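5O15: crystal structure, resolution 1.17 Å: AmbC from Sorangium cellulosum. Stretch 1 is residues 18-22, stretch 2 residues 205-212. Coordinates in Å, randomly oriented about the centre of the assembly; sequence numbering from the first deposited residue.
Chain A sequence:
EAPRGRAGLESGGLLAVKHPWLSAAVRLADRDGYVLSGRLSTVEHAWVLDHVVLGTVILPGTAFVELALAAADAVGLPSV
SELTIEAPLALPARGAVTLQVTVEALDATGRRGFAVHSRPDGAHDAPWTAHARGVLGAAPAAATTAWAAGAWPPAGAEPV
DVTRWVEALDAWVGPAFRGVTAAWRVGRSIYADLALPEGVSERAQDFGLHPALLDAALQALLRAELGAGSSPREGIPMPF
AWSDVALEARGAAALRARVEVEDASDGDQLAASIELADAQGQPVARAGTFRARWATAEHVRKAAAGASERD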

ATOM      1  N   LYS A  18      -9.193   7.471  15.807  1.00 42.38           N
ATOM      2  CA  LYS A  18     -10.166   7.611  14.734  1.00 40.62           C
ATOM      3  C   LYS A  18      -9.468   7.306  13.419  1.00 35.69           C
ATOM      4  O   LYS A  18      -8.252   7.098  13.386  1.00 41.74           O
ATOM      5  CB  LYS A  18     -10.738   9.036  14.721  1.00 45.55           C
ATOM      6  CG  LYS A  18     -11.866   9.293  13.707  1.00 49.79           C
ATOM      7  CD  LYS A  18     -12.959   8.206  13.743  1.00 50.46           C
ATOM      8  CE  LYS A  18     -14.097   8.523  12.787  1.00 51.29           C
ATOM      9  NZ  LYS A  18     -13.708   8.429  11.348  1.00 50.61           N
ATOM     10  N   HIS A  19     -10.225   7.290  12.327  1.00 23.37           N
ATOM     11  CA  HIS A  19      -9.668   7.028  11.016  1.00 20.21           C
ATOM     12  C   HIS A  19     -10.494   7.778   9.986  1.00 19.40           C
ATOM     13  O   HIS A  19     -11.714   7.884  10.142  1.00 22.39           O
ATOM     14  CB  HIS A  19      -9.737   5.532  10.699  1.00 18.12           C
ATOM     15  CG  HIS A  19      -8.893   5.158   9.536  1.00 17.11           C
ATOM     16  ND1 HIS A  19      -9.343   5.227   8.235  1.00 17.76           N
ATOM     17  CD2 HIS A  19      -7.590   4.801   9.473  1.00 17.62           C
ATOM     18  CE1 HIS A  19      -8.361   4.889   7.422  1.00 18.53           C
ATOM     19  NE2 HIS A  19      -7.286   4.627   8.148  1.00 18.06           N
ATOM     20  N   PRO A  20      -9.882   8.265   8.905  1.00 20.46           N
ATOM     21  CA  PRO A  20     -10.660   9.014   7.911  1.00 21.79           C
ATOM     22  C   PRO A  20     -11.714   8.210   7.212  1.00 20.28           C
ATOM     23  O   PRO A  20     -12.665   8.807   6.695  1.00 23.08           O
ATOM     24  CB  PRO A  20      -9.601   9.473   6.899  1.00 24.98           C
ATOM     25  CG  PRO A  20      -8.328   9.441   7.611  1.00 24.99           C
ATOM     26  CD  PRO A  20      -8.430   8.398   8.670  1.00 22.25           C
ATOM     27  N   TRP A  21     -11.555   6.890   7.144  1.00 16.48           N
ATOM     28  CA  TRP A  21     -12.390   6.035   6.320  1.00 16.29           C
ATOM     29  C   TRP A  21     -13.164   4.993   7.111  1.00 18.74           C
ATOM     30  O   TRP A  21     -13.907   4.200   6.509  1.00 20.65           O
ATOM     31  CB  TRP A  21     -11.527   5.303   5.293  1.00 16.10           C
ATOM     32  CG  TRP A  21     -10.869   6.177   4.274  1.00 15.46           C
ATOM     33  CD1 TRP A  21     -11.202   7.448   3.915  1.00 16.61           C
ATOM     34  CD2 TRP A  21      -9.755   5.816   3.471  1.00 15.01           C
ATOM     35  NE1 TRP A  21     -10.370   7.898   2.918  1.00 17.03           N
ATOM     36  CE2 TRP A  21      -9.486   6.896   2.623  1.00 15.04           C
ATOM     37  CE3 TRP A  21      -8.975   4.666   3.368  1.00 15.46           C
ATOM     38  CZ2 TRP A  21      -8.475   6.866   1.707  1.00 16.16           C
ATOM     39  CZ3 TRP A  21      -7.968   4.637   2.452  1.00 16.94           C
ATOM     40  CH2 TRP A  21      -7.724   5.725   1.630  1.00 17.49           C
ATOM     41  N   LEU A  22     -12.974   4.921   8.416  1.00 19.34           N
ATOM     42  CA  LEU A  22     -13.684   3.965   9.257  1.00 20.67           C
ATOM     43  C   LEU A  22     -14.243   4.762  10.416  1.00 23.19           C
ATOM     44  O   LEU A  22     -13.489   5.441  11.128  1.00 28.05           O
ATOM     45  CB  LEU A  22     -12.750   2.845   9.726  1.00 22.18           C
ATOM     46  CG  LEU A  22     -12.213   1.907   8.634  1.00 22.80           C
ATOM     47  CD1 LEU A  22     -11.177   0.942   9.171  1.00 25.57           C
ATOM     48  CD2 LEU A  22     -13.299   1.157   7.940  1.00 21.02           C
ATOM     49  N   GLN A 205      -1.205  12.784   8.928  1.00 21.60           N
ATOM     50  CA  GLN A 205      -1.367  12.483  10.343  1.00 25.28           C
ATOM     51  C   GLN A 205      -2.671  11.768  10.666  1.00 24.66           C
ATOM     52  O   GLN A 205      -2.790  11.230  11.769  1.00 27.30           O
ATOM     53  CB  GLN A 205      -1.274  13.783  11.144  1.00 30.88           C
ATOM     54  CG  GLN A 205      -2.248  14.859  10.669  1.00 37.97           C
ATOM     55  CD  GLN A 205      -2.015  16.188  11.358  1.00 45.68           C
ATOM     56  OE1 GLN A 205      -1.633  16.231  12.524  1.00 49.89           O
ATOM     57  NE2 GLN A 205      -2.219  17.279  10.630  1.00 48.47           N
ATOM     58  N   ASP A 206      -3.638  11.745   9.740  1.00 22.44           N
ATOM     59  CA  ASP A 206      -4.923  11.105   9.977  1.00 23.94           C
ATOM     60  C   ASP A 206      -4.887   9.606   9.699  1.00 21.02           C
ATOM     61  O   ASP A 206      -5.794   8.885  10.132  1.00 22.96           O
ATOM     62  CB  ASP A 206      -5.999  11.752   9.092  1.00 27.83           C
ATOM     63  CG  ASP A 206      -6.185  13.249   9.351  1.00 34.32           C
ATOM     64  OD1 ASP A 206      -5.893  13.739  10.463  1.00 35.97           O
ATOM     65  OD2 ASP A 206      -6.639  13.941   8.417  1.00 36.84           O
ATOM     66  N   PHE A 207      -3.873   9.125   8.987  1.00 17.94           N
ATOM     67  CA  PHE A 207      -3.780   7.730   8.592  1.00 16.77           C
ATOM     68  C   PHE A 207      -2.743   7.022   9.453  1.00 16.22           C
ATOM     69  O   PHE A 207      -1.858   7.646  10.033  1.00 17.61           O
ATOM     70  CB  PHE A 207      -3.377   7.619   7.108  1.00 16.04           C
ATOM     71  CG  PHE A 207      -4.453   8.060   6.138  1.00 16.51           C
ATOM     72  CD1 PHE A 207      -5.415   7.157   5.723  1.00 15.93           C
ATOM     73  CD2 PHE A 207      -4.529   9.353   5.682  1.00 16.50           C
ATOM     74  CE1 PHE A 207      -6.408   7.544   4.846  1.00 16.34           C
ATOM     75  CE2 PHE A 207      -5.535   9.738   4.815  1.00 17.90           C
ATOM     76  CZ  PHE A 207      -6.466   8.828   4.396  1.00 17.15           C
ATOM     77  N   GLY A 208      -2.842   5.699   9.502  1.00 16.26           N
ATOM     78  CA  GLY A 208      -1.763   4.925  10.074  1.00 15.93           C
ATOM     79  C   GLY A 208      -0.513   5.065   9.219  1.00 14.86           C
ATOM     80  O   GLY A 208       0.541   5.514   9.688  1.00 15.77           O
ATOM     81  N   LEU A 209      -0.624   4.684   7.953  1.00 14.05           N
ATOM     82  CA  LEU A 209       0.387   4.949   6.949  1.00 13.72           C
ATOM     83  C   LEU A 209      -0.338   5.373   5.683  1.00 13.78           C
ATOM     84  O   LEU A 209      -1.021   4.565   5.043  1.00 13.55           O
ATOM     85  CB  LEU A 209       1.263   3.728   6.737  1.00 14.86           C
ATOM     86  CG  LEU A 209       2.380   3.910   5.714  1.00 15.50           C
ATOM     87  CD1 LEU A 209       3.276   5.113   6.025  1.00 17.81           C
ATOM     88  CD2 LEU A 209       3.202   2.654   5.628  1.00 17.40           C
ATOM     89  N   HIS A 210      -0.229   6.662   5.349  1.00 13.65           N
ATOM     90  CA  HIS A 210      -0.983   7.180   4.235  1.00 14.03           C
ATOM     91  C   HIS A 210      -0.731   6.289   3.020  1.00 13.05           C
ATOM     92  O   HIS A 210       0.431   6.045   2.652  1.00 13.16           O
ATOM     93  CB  HIS A 210      -0.504   8.600   3.922  1.00 14.16           C
ATOM     94  CG  HIS A 210      -1.404   9.358   3.015  1.00 14.22           C
ATOM     95  ND1 HIS A 210      -1.592   9.002   1.697  1.00 13.77           N
ATOM     96  CD2 HIS A 210      -2.158  10.466   3.224  1.00 15.52           C
ATOM     97  CE1 HIS A 210      -2.403   9.876   1.119  1.00 14.28           C
ATOM     98  NE2 HIS A 210      -2.754  10.780   2.023  1.00 16.09           N
ATOM     99  N   PRO A 211      -1.774   5.836   2.340  1.00 12.12           N
ATOM    100  CA  PRO A 211      -1.563   4.926   1.205  1.00 11.93           C
ATOM    101  C   PRO A 211      -0.704   5.473   0.099  1.00 12.63           C
ATOM    102  O   PRO A 211      -0.014   4.701  -0.580  1.00 12.46           O
ATOM    103  CB  PRO A 211      -3.002   4.642   0.745  1.00 12.25           C
ATOM    104  CG  PRO A 211      -3.806   4.751   1.998  1.00 12.65           C
ATOM    105  CD  PRO A 211      -3.185   5.897   2.763  1.00 13.03           C
ATOM    106  N   ALA A 212      -0.724   6.789  -0.121  1.00 12.30           N
ATOM    107  CA  ALA A 212       0.135   7.345  -1.160  1.00 12.63           C
ATOM    108  C   ALA A 212       1.608   7.343  -0.758  1.00 12.24           C
ATOM    109  O   ALA A 212       2.481   7.314  -1.623  1.00 13.57           O
ATOM    110  CB  ALA A 212      -0.314   8.757  -1.540  1.00 14.17           C
TER
HETATM  111  O   HOH W   1      -5.914   6.626  11.770  1.00 31.21           O

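Contact between residues 18-22 and 205-212 of AmbC, two stretches of one chain far apart in sequence. No direct hydrogen bond joins them; packing, much of it around Phe207, and a bridging water make the contact. Gln205 opens stretch 2 in the last part of a 3-10 segment and stays out of reach. Asp206, at the end of that segment, is the residue whose CA lies nearest to stretch 1, 6.3 Å from His19 CA. Its carbonyl meets the ring of Pro20, with Asp206 O 3.1 Å from Pro20 CD, and its side chain adds an approach of 3.6 Å between Asp206 CB and Pro20 CG. Pro20 offers no amide hydrogen; water 1 donates to Asp206 O (2.8 Å) and to Lys18 O (2.9 Å). The two carbonyl oxygens, Lys18 O and Asp206 O, stand 4.5 Å apart; both are acceptors and cannot hydrogen-bond to each other; the water, donating to each, links them. Phe207 is the hub, buried and covered by stretch 1 more than any other residue here. Its CA-to-CB bond points sideways, but with chi1 at -70° (m) the ring comes nearer and touches three successive residues. Pro20 CG sits over one face, 3.8 Å from the centroid of the Phe207 ring and 13° off its normal, a CH-pi contact. Toward Trp21 the same ring presents its edge: Phe207 CE1 lies over the indole face, 3.8 Å from Trp21 CZ2, in an edge-to-face pair with planes at 75° and the centroids of the Phe207 ring and the Trp21 six-membered ring 5.0 Å apart. The third neighbour, His19, is met obliquely, with His19 NE2 4.0 Å from Phe207 CD1 and the planes at 88°. That imidazole is held at both nitrogens: ND1 accepts from the backbone of its own stretch (Trp21 N to His19 ND1, 3.0 Å, 161°), a bond that spans Pro20, while NE2 is hydrogen-bonded elsewhere in the structure. Gly208 has no side chain to contribute, and Leu209 lies beyond reach. His210, the N-cap residue, works within stretch 2: its ring accepts from the helix backbone (Ala212 N to His210 ND1, 3.0 Å, 151°), satisfying an amide of the first turn. Pro211 starts the helix with its CA-to-CB bond toward stretch 1 and makes the last contact, Pro211 CG to Trp21 CH2 at 4.1 Å, so the indole touches both Phe207 and Pro211. Ala212 remains out of reach.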